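Local coordinates for protein 4-alpha-glucanotransferase (Aquifex aeolicus, PDB 1TZ7) that belongs to the amylomaltase family and is built round a parallel beta/alpha barrel, at residues F52-F58 against K491-K495; L28-P34 against R480-K484. All blocks are in the same frame, centred on the assembly; numbering follows the deposited sequence.

How the contacts relate
Both contacts tie the start of the barrel to the C-terminal part of the chain, and their segments alternate along it: 28-34, 52-58, 480-484, 491-495. Strand 23-27, the first strand along the chain of the eight-stranded parallel barrel sheet, runs into the loop of contact 2; helix 44-56 follows and ends in contact 1. In the late part of the chain, the loop holding 480-484 leads into helix 491-500. The centres lie 18 Å apart and the nearest atoms about 7 Å, with no touch between them. Contact 2 is buried, 14 Å from the chain centre, while contact 1 lies 24 Å out, so the late chain follows the first beta-alpha unit from its inner loop to the outer helix end.

Contact 1 of 2, residues F52-F58 against K491-K495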
loop_
_atom_site.group_PDB
_atom_site.type_symbol
_atom_site.label_atom_id
_atom_site.label_comp_id
_atom_site.label_asym_id
_atom_site.label_seq_id
_atom_site.Cartn_x
_atom_site.Cartn_y
_atom_site.Cartn_z
ATOM N N PHE A 52 -16.764 -0.552 -13.494
ATOM C CA PHE A 52 -17.504 0.498 -12.799
ATOM C C PHE A 52 -16.741 1.848 -12.855
ATOM O O PHE A 52 -17.336 2.892 -13.124
ATOM C CB PHE A 52 -17.760 0.072 -11.343
ATOM C CG PHE A 52 -18.300 1.170 -10.466
ATOM C CD1 PHE A 52 -17.475 1.809 -9.547
ATOM C CD2 PHE A 52 -19.631 1.548 -10.542
ATOM C CE1 PHE A 52 -17.968 2.813 -8.731
ATOM C CE2 PHE A 52 -20.129 2.555 -9.725
ATOM C CZ PHE A 52 -19.292 3.187 -8.820
ATOM N N LEU A 53 -15.431 1.805 -12.605
ATOM C CA LEU A 53 -14.553 2.982 -12.794
ATOM C C LEU A 53 -14.780 3.582 -14.179
ATOM O O LEU A 53 -15.079 4.759 -14.316
ATOM C CB LEU A 53 -13.069 2.582 -12.669
ATOM C CG LEU A 53 -12.405 2.493 -11.282
ATOM C CD1 LEU A 53 -12.073 3.854 -10.737
ATOM C CD2 LEU A 53 -13.244 1.779 -10.350
ATOM N N LYS A 54 -14.622 2.749 -15.199
ATOM C CA LYS A 54 -14.708 3.189 -16.588
ATOM C C LYS A 54 -16.075 3.799 -16.896
ATOM O O LYS A 54 -16.162 4.876 -17.486
ATOM C CB LYS A 54 -14.434 2.009 -17.529
ATOM C CG LYS A 54 -14.440 2.371 -19.029
ATOM C CD LYS A 54 -13.483 3.517 -19.337
ATOM C CE LYS A 54 -13.214 3.632 -20.825
ATOM N NZ LYS A 54 -14.432 4.026 -21.572
ATOM N N GLU A 55 -17.138 3.106 -16.495
ATOM C CA GLU A 55 -18.505 3.547 -16.792
ATOM C C GLU A 55 -18.795 4.911 -16.155
ATOM O O GLU A 55 -19.470 5.748 -16.750
ATOM C CB GLU A 55 -19.530 2.506 -16.298
ATOM C CG GLU A 55 -20.554 2.095 -17.350
ATOM C CD GLU A 55 -21.604 3.166 -17.602
ATOM O OE1 GLU A 55 -21.727 4.088 -16.777
ATOM O OE2 GLU A 55 -22.305 3.084 -18.621
ATOM N N CYS A 56 -18.276 5.121 -14.945
ATOM C CA CYS A 56 -18.486 6.373 -14.209
ATOM C C CYS A 56 -17.657 7.524 -14.788
ATOM O O CYS A 56 -18.039 8.683 -14.676
ATOM C CB CYS A 56 -18.123 6.187 -12.726
ATOM S SG CYS A 56 -19.275 5.150 -11.791
ATOM N N GLY A 57 -16.515 7.190 -15.393
ATOM C CA GLY A 57 -15.595 8.194 -15.922
ATOM C C GLY A 57 -14.361 8.415 -15.036
ATOM O O GLY A 57 -13.602 9.365 -15.243
ATOM N N PHE A 58 -14.169 7.544 -14.049
ATOM C CA PHE A 58 -12.967 7.588 -13.213
ATOM C C PHE A 58 -11.744 7.218 -14.034
ATOM O O PHE A 58 -11.836 6.425 -14.974
ATOM C CB PHE A 58 -13.087 6.613 -12.037
ATOM C CG PHE A 58 -14.002 7.082 -10.939
ATOM C CD1 PHE A 58 -13.614 8.103 -10.081
ATOM C CD2 PHE A 58 -15.239 6.485 -10.747
ATOM C CE1 PHE A 58 -14.451 8.531 -9.057
ATOM C CE2 PHE A 58 -16.081 6.909 -9.722
ATOM C CZ PHE A 58 -15.681 7.935 -8.878
ATOM N N LYS A 491 -23.732 4.445 -9.571
ATOM C CA LYS A 491 -23.014 4.822 -10.787
ATOM C C LYS A 491 -23.588 6.089 -11.438
ATOM O O LYS A 491 -22.838 6.952 -11.873
ATOM C CB LYS A 491 -22.960 3.638 -11.793
ATOM C CG LYS A 491 -24.098 3.587 -12.819
ATOM C CD LYS A 491 -23.629 4.061 -14.202
ATOM C CE LYS A 491 -24.611 3.653 -15.298
ATOM N NZ LYS A 491 -24.463 4.489 -16.522
ATOM N N GLU A 492 -24.911 6.201 -11.485
ATOM C CA GLU A 492 -25.556 7.345 -12.148
ATOM C C GLU A 492 -25.317 8.631 -11.357
ATOM O O GLU A 492 -25.121 9.699 -11.933
ATOM C CB GLU A 492 -27.061 7.101 -12.310
ATOM C CG GLU A 492 -27.624 7.594 -13.635
ATOM C CD GLU A 492 -27.041 6.855 -14.829
ATOM O OE1 GLU A 492 -26.215 7.451 -15.558
ATOM O OE2 GLU A 492 -27.409 5.679 -15.038
ATOM N N PHE A 493 -25.329 8.513 -10.036
ATOM C CA PHE A 493 -25.107 9.651 -9.160
ATOM C C PHE A 493 -23.665 10.180 -9.309
ATOM O O PHE A 493 -23.456 11.368 -9.539
ATOM C CB PHE A 493 -25.404 9.256 -7.698
ATOM C CG PHE A 493 -24.669 10.079 -6.679
ATOM C CD1 PHE A 493 -23.551 9.561 -6.022
ATOM C CD2 PHE A 493 -25.093 11.365 -6.363
ATOM C CE1 PHE A 493 -22.866 10.319 -5.072
ATOM C CE2 PHE A 493 -24.412 12.124 -5.415
ATOM C CZ PHE A 493 -23.296 11.595 -4.769
ATOM N N ILE A 494 -22.687 9.292 -9.192
ATOM C CA ILE A 494 -21.287 9.712 -9.196
ATOM C C ILE A 494 -20.815 10.103 -10.610
ATOM O O ILE A 494 -20.029 11.026 -10.770
ATOM C CB ILE A 494 -20.375 8.606 -8.596
ATOM C CG1 ILE A 494 -18.974 9.166 -8.299
ATOM C CG2 ILE A 494 -20.264 7.428 -9.542
ATOM C CD1 ILE A 494 -18.948 10.248 -7.228
ATOM N N LYS A 495 -21.310 9.399 -11.623
ATOM C CA LYS A 495 -21.009 9.744 -13.020
ATOM C C LYS A 495 -21.418 11.181 -13.316
ATOM O O LYS A 495 -20.645 11.949 -13.891
ATOM C CB LYS A 495 -21.728 8.787 -13.981
ATOM C CG LYS A 495 -21.415 9.029 -15.461
ATOM C CD LYS A 495 -22.125 8.008 -16.357
ATOM C CE LYS A 495 -21.789 8.226 -17.832
ATOM N NZ LYS A 495 -22.838 7.670 -18.733
#
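Lys491 sets the foot of its side chain, CB, against the Phe52 ring and sends its ammonium across to Glu55. The ring reaches it because Phe52 holds CG anti to the backbone N (chi1 170°), which carries CE2 to 3.7 Å from Lys491 CB. Further out the lysine chain bends at chi2 and crosses the Glu55 side chain, bringing NZ 2.8 Å from Glu55 OE1 in a salt bridge. NZ comes from above the carboxylate plane, 39° out of it, and the same NZ forms a longer salt bridge to Glu492 OE2, so one ammonium joins two acids. Lys495 NZ is also nearby, 4.2 Å from Glu55 OE1, beyond salt-bridge distance but probably adding to the positive field round that carboxylate.

Away from the charged groups the packing is apolar. Cys56 SG sits over one face of Phe52, offset toward its rim, and also meets Ile494 CG2 at 3.4 Å. Ile494 divides its branches: CG2 goes to the sulfur, while CG1, anti to the backbone N, lies 3.6 Å from Phe58 CZ, the two side chains crossing at about a right angle. Lys495 stretches its methylenes along the helix end, with CG 3.5 Å from Cys56 O.

That end is a Schellman motif. Gly57, at positive phi, is the C-prime residue; Phe58 N bonds to Leu53 O and Gly57 N, weakly, to Lys54 O. The axes of segments 52-56 and 491-495 approach to 9.7 Å at a crossing angle of -52°. Helix 491-500 thus packs on the C-terminal end of helix 44-56; behind them Phe52 and Phe58 rest on Ile26 of strand 23-27, Tyr487 meets the Phe52 ring edge-to-face, and the chain terminus, Val505, forms a backbone hydrogen bond with Gly57.

Contact 2 of 2, residues L28-P34 against R480-K484; sequences LHVTSLP and RWRIK
Ser32 and Arg482 bring their backbones together, CA to CA 3.8 Å, and Ile483 N donates to Ser32 O in a bond 2.8 Å long with an N-H...O angle of 155°, in the carbonyl plane. This joins two loops of the beta/alpha barrel: 28-34, in the loop between strand 23-27 and helix 44-56, with a short 3-10 turn at 30-32, and the irregular 480-484 ahead of helix 491-500.

The Ser32 hydroxyl supplies a second bond, OG to Trp481 O at 2.8 Å, with the donor tilted 31° from the carbonyl plane. Its chi1 of -61° sets OG beside the serine's own N and anti to the carbonyl carbon, where it can donate to Trp481 O. The indole lies close by, its CE3 3.5 Å from Ser32 OG, and Ile483 N sits over one face of the ring, toward its rim. Leu28 crosses both Trp481 and Ile483 at about a right angle; its CD1 is 3.8 Å from Ile483 CD1, and Met457 of helix 457-460 adds to this apolar cluster. Pro34 places CB against Ile483 O.

Arg482 bends at chi2 and chi3, its CD passing close to Thr31 O, which lies near the guanidinium plane. The guanidinium is shared: NE donates to Gly113 O, and NH2 to Ser35 O, with a weak bond to Leu33 O as well. A water completes the junction, accepting from Thr31 OG1 at 2.7 Å and donating to Trp481 O, so that one carbonyl receives both the Ser32 hydroxyl and the water.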
loop_
_atom_site.group_PDB
_atom_site.type_symbol
_atom_site.label_atom_id
_atom_site.label_comp_id
_atom_site.label_asym_id
_atom_site.label_seq_id
_atom_site.Cartn_x
_atom_site.Cartn_y
_atom_site.Cartn_z
ATOM N N LEU A 28 -9.448 2.030 -2.982
ATOM C CA LEU A 28 -10.025 0.740 -2.619
ATOM C C LEU A 28 -8.963 -0.346 -2.706
ATOM O O LEU A 28 -8.441 -0.625 -3.779
ATOM C CB LEU A 28 -11.189 0.394 -3.557
ATOM C CG LEU A 28 -11.860 -0.963 -3.307
ATOM C CD1 LEU A 28 -12.693 -0.920 -2.031
ATOM C CD2 LEU A 28 -12.721 -1.361 -4.497
ATOM N N HIS A 29 -8.645 -0.952 -1.574
ATOM C CA HIS A 29 -7.679 -2.044 -1.536
ATOM C C HIS A 29 -8.289 -3.318 -2.088
ATOM O O HIS A 29 -9.500 -3.546 -1.975
ATOM C CB HIS A 29 -7.214 -2.273 -0.111
ATOM C CG HIS A 29 -6.004 -3.150 0.010
ATOM N ND1 HIS A 29 -4.835 -2.913 -0.681
ATOM C CD2 HIS A 29 -5.774 -4.249 0.768
ATOM C CE1 HIS A 29 -3.943 -3.834 -0.358
ATOM N NE2 HIS A 29 -4.489 -4.656 0.517
ATOM N N VAL A 30 -7.445 -4.149 -2.679
ATOM C CA VAL A 30 -7.891 -5.384 -3.309
ATOM C C VAL A 30 -8.698 -6.256 -2.332
ATOM O O VAL A 30 -9.667 -6.887 -2.724
ATOM C CB VAL A 30 -6.684 -6.194 -3.868
ATOM C CG1 VAL A 30 -7.143 -7.522 -4.437
ATOM C CG2 VAL A 30 -5.938 -5.377 -4.949
ATOM N N THR A 31 -8.288 -6.275 -1.058
ATOM C CA THR A 31 -8.938 -7.137 -0.051
ATOM C C THR A 31 -10.404 -6.771 0.135
ATOM O O THR A 31 -11.215 -7.619 0.485
ATOM C CB THR A 31 -8.213 -7.043 1.316
ATOM O OG1 THR A 31 -8.180 -5.680 1.763
ATOM C CG2 THR A 31 -6.745 -7.446 1.197
ATOM N N SER A 32 -10.733 -5.500 -0.095
ATOM C CA SER A 32 -12.081 -4.985 0.158
ATOM C C SER A 32 -13.083 -5.366 -0.945
ATOM O O SER A 32 -14.291 -5.211 -0.769
ATOM C CB SER A 32 -12.046 -3.462 0.322
ATOM O OG SER A 32 -11.239 -3.093 1.419
ATOM N N LEU A 33 -12.575 -5.865 -2.072
ATOM C CA LEU A 33 -13.438 -6.380 -3.156
ATOM C C LEU A 33 -14.329 -7.506 -2.622
ATOM O O LEU A 33 -13.888 -8.307 -1.796
ATOM C CB LEU A 33 -12.582 -6.930 -4.306
ATOM C CG LEU A 33 -12.234 -6.083 -5.552
ATOM C CD1 LEU A 33 -12.873 -4.723 -5.665
ATOM C CD2 LEU A 33 -10.748 -6.095 -5.930
ATOM N N PRO A 34 -15.582 -7.569 -3.095
ATOM C CA PRO A 34 -16.550 -8.564 -2.608
ATOM C C PRO A 34 -16.431 -9.945 -3.293
ATOM O O PRO A 34 -17.434 -10.492 -3.751
ATOM C CB PRO A 34 -17.896 -7.916 -2.938
ATOM C CG PRO A 34 -17.633 -7.108 -4.175
ATOM C CD PRO A 34 -16.173 -6.675 -4.110
ATOM N N ARG A 480 -9.696 -5.118 7.541
ATOM C CA ARG A 480 -10.682 -6.165 7.409
ATOM C C ARG A 480 -11.914 -5.735 6.586
ATOM O O ARG A 480 -12.662 -6.582 6.117
ATOM C CB ARG A 480 -11.113 -6.661 8.798
ATOM C CG ARG A 480 -9.921 -7.179 9.668
ATOM C CD ARG A 480 -10.316 -8.120 10.809
ATOM N NE ARG A 480 -10.290 -9.471 10.399
ATOM C CZ ARG A 480 -9.520 -10.468 10.857
ATOM N NH1 ARG A 480 -9.749 -11.638 10.343
ATOM N NH2 ARG A 480 -8.507 -10.320 11.725
ATOM N N TRP A 481 -12.122 -4.428 6.410
ATOM C CA TRP A 481 -13.362 -3.955 5.779
ATOM C C TRP A 481 -13.476 -4.440 4.349
ATOM O O TRP A 481 -12.516 -4.384 3.589
ATOM C CB TRP A 481 -13.472 -2.434 5.787
ATOM C CG TRP A 481 -14.712 -1.975 5.051
ATOM C CD1 TRP A 481 -16.002 -2.032 5.504
ATOM C CD2 TRP A 481 -14.780 -1.437 3.725
ATOM N NE1 TRP A 481 -16.864 -1.545 4.547
ATOM C CE2 TRP A 481 -16.140 -1.171 3.446
ATOM C CE3 TRP A 481 -13.825 -1.137 2.740
ATOM C CZ2 TRP A 481 -16.565 -0.626 2.233
ATOM C CZ3 TRP A 481 -14.254 -0.597 1.541
ATOM C CH2 TRP A 481 -15.612 -0.350 1.298
ATOM N N ARG A 482 -14.668 -4.902 3.985
ATOM C CA ARG A 482 -14.972 -5.260 2.603
ATOM C C ARG A 482 -16.302 -4.667 2.176
ATOM O O ARG A 482 -17.198 -4.452 3.001
ATOM C CB ARG A 482 -15.026 -6.785 2.446
ATOM C CG ARG A 482 -13.734 -7.498 2.792
ATOM C CD ARG A 482 -13.469 -8.736 1.945
ATOM N NE ARG A 482 -14.442 -9.796 2.196
ATOM C CZ ARG A 482 -14.854 -10.674 1.281
ATOM N NH1 ARG A 482 -15.739 -11.597 1.610
ATOM N NH2 ARG A 482 -14.384 -10.626 0.036
ATOM N N ILE A 483 -16.430 -4.411 0.885
ATOM C CA ILE A 483 -17.719 -4.116 0.277
ATOM C C ILE A 483 -18.665 -5.284 0.493
ATOM O O ILE A 483 -18.308 -6.434 0.227
ATOM C CB ILE A 483 -17.540 -3.852 -1.249
ATOM C CG1 ILE A 483 -16.699 -2.594 -1.478
ATOM C CG2 ILE A 483 -18.892 -3.715 -1.931
ATOM C CD1 ILE A 483 -16.064 -2.523 -2.876
ATOM N N LYS A 484 -19.876 -4.983 0.980
ATOM C CA LYS A 484 -20.907 -6.004 1.209
ATOM C C LYS A 484 -22.170 -5.742 0.361
ATOM O O LYS A 484 -23.088 -6.563 0.338
ATOM C CB LYS A 484 -21.300 -6.040 2.695
ATOM C CG LYS A 484 -20.166 -6.418 3.637
ATOM C CD LYS A 484 -20.548 -6.156 5.101
ATOM C CE LYS A 484 -19.325 -5.851 5.957
ATOM N NZ LYS A 484 -18.742 -4.509 5.653
HETATM O O HOH W 1 -10.205 -5.702 3.538
#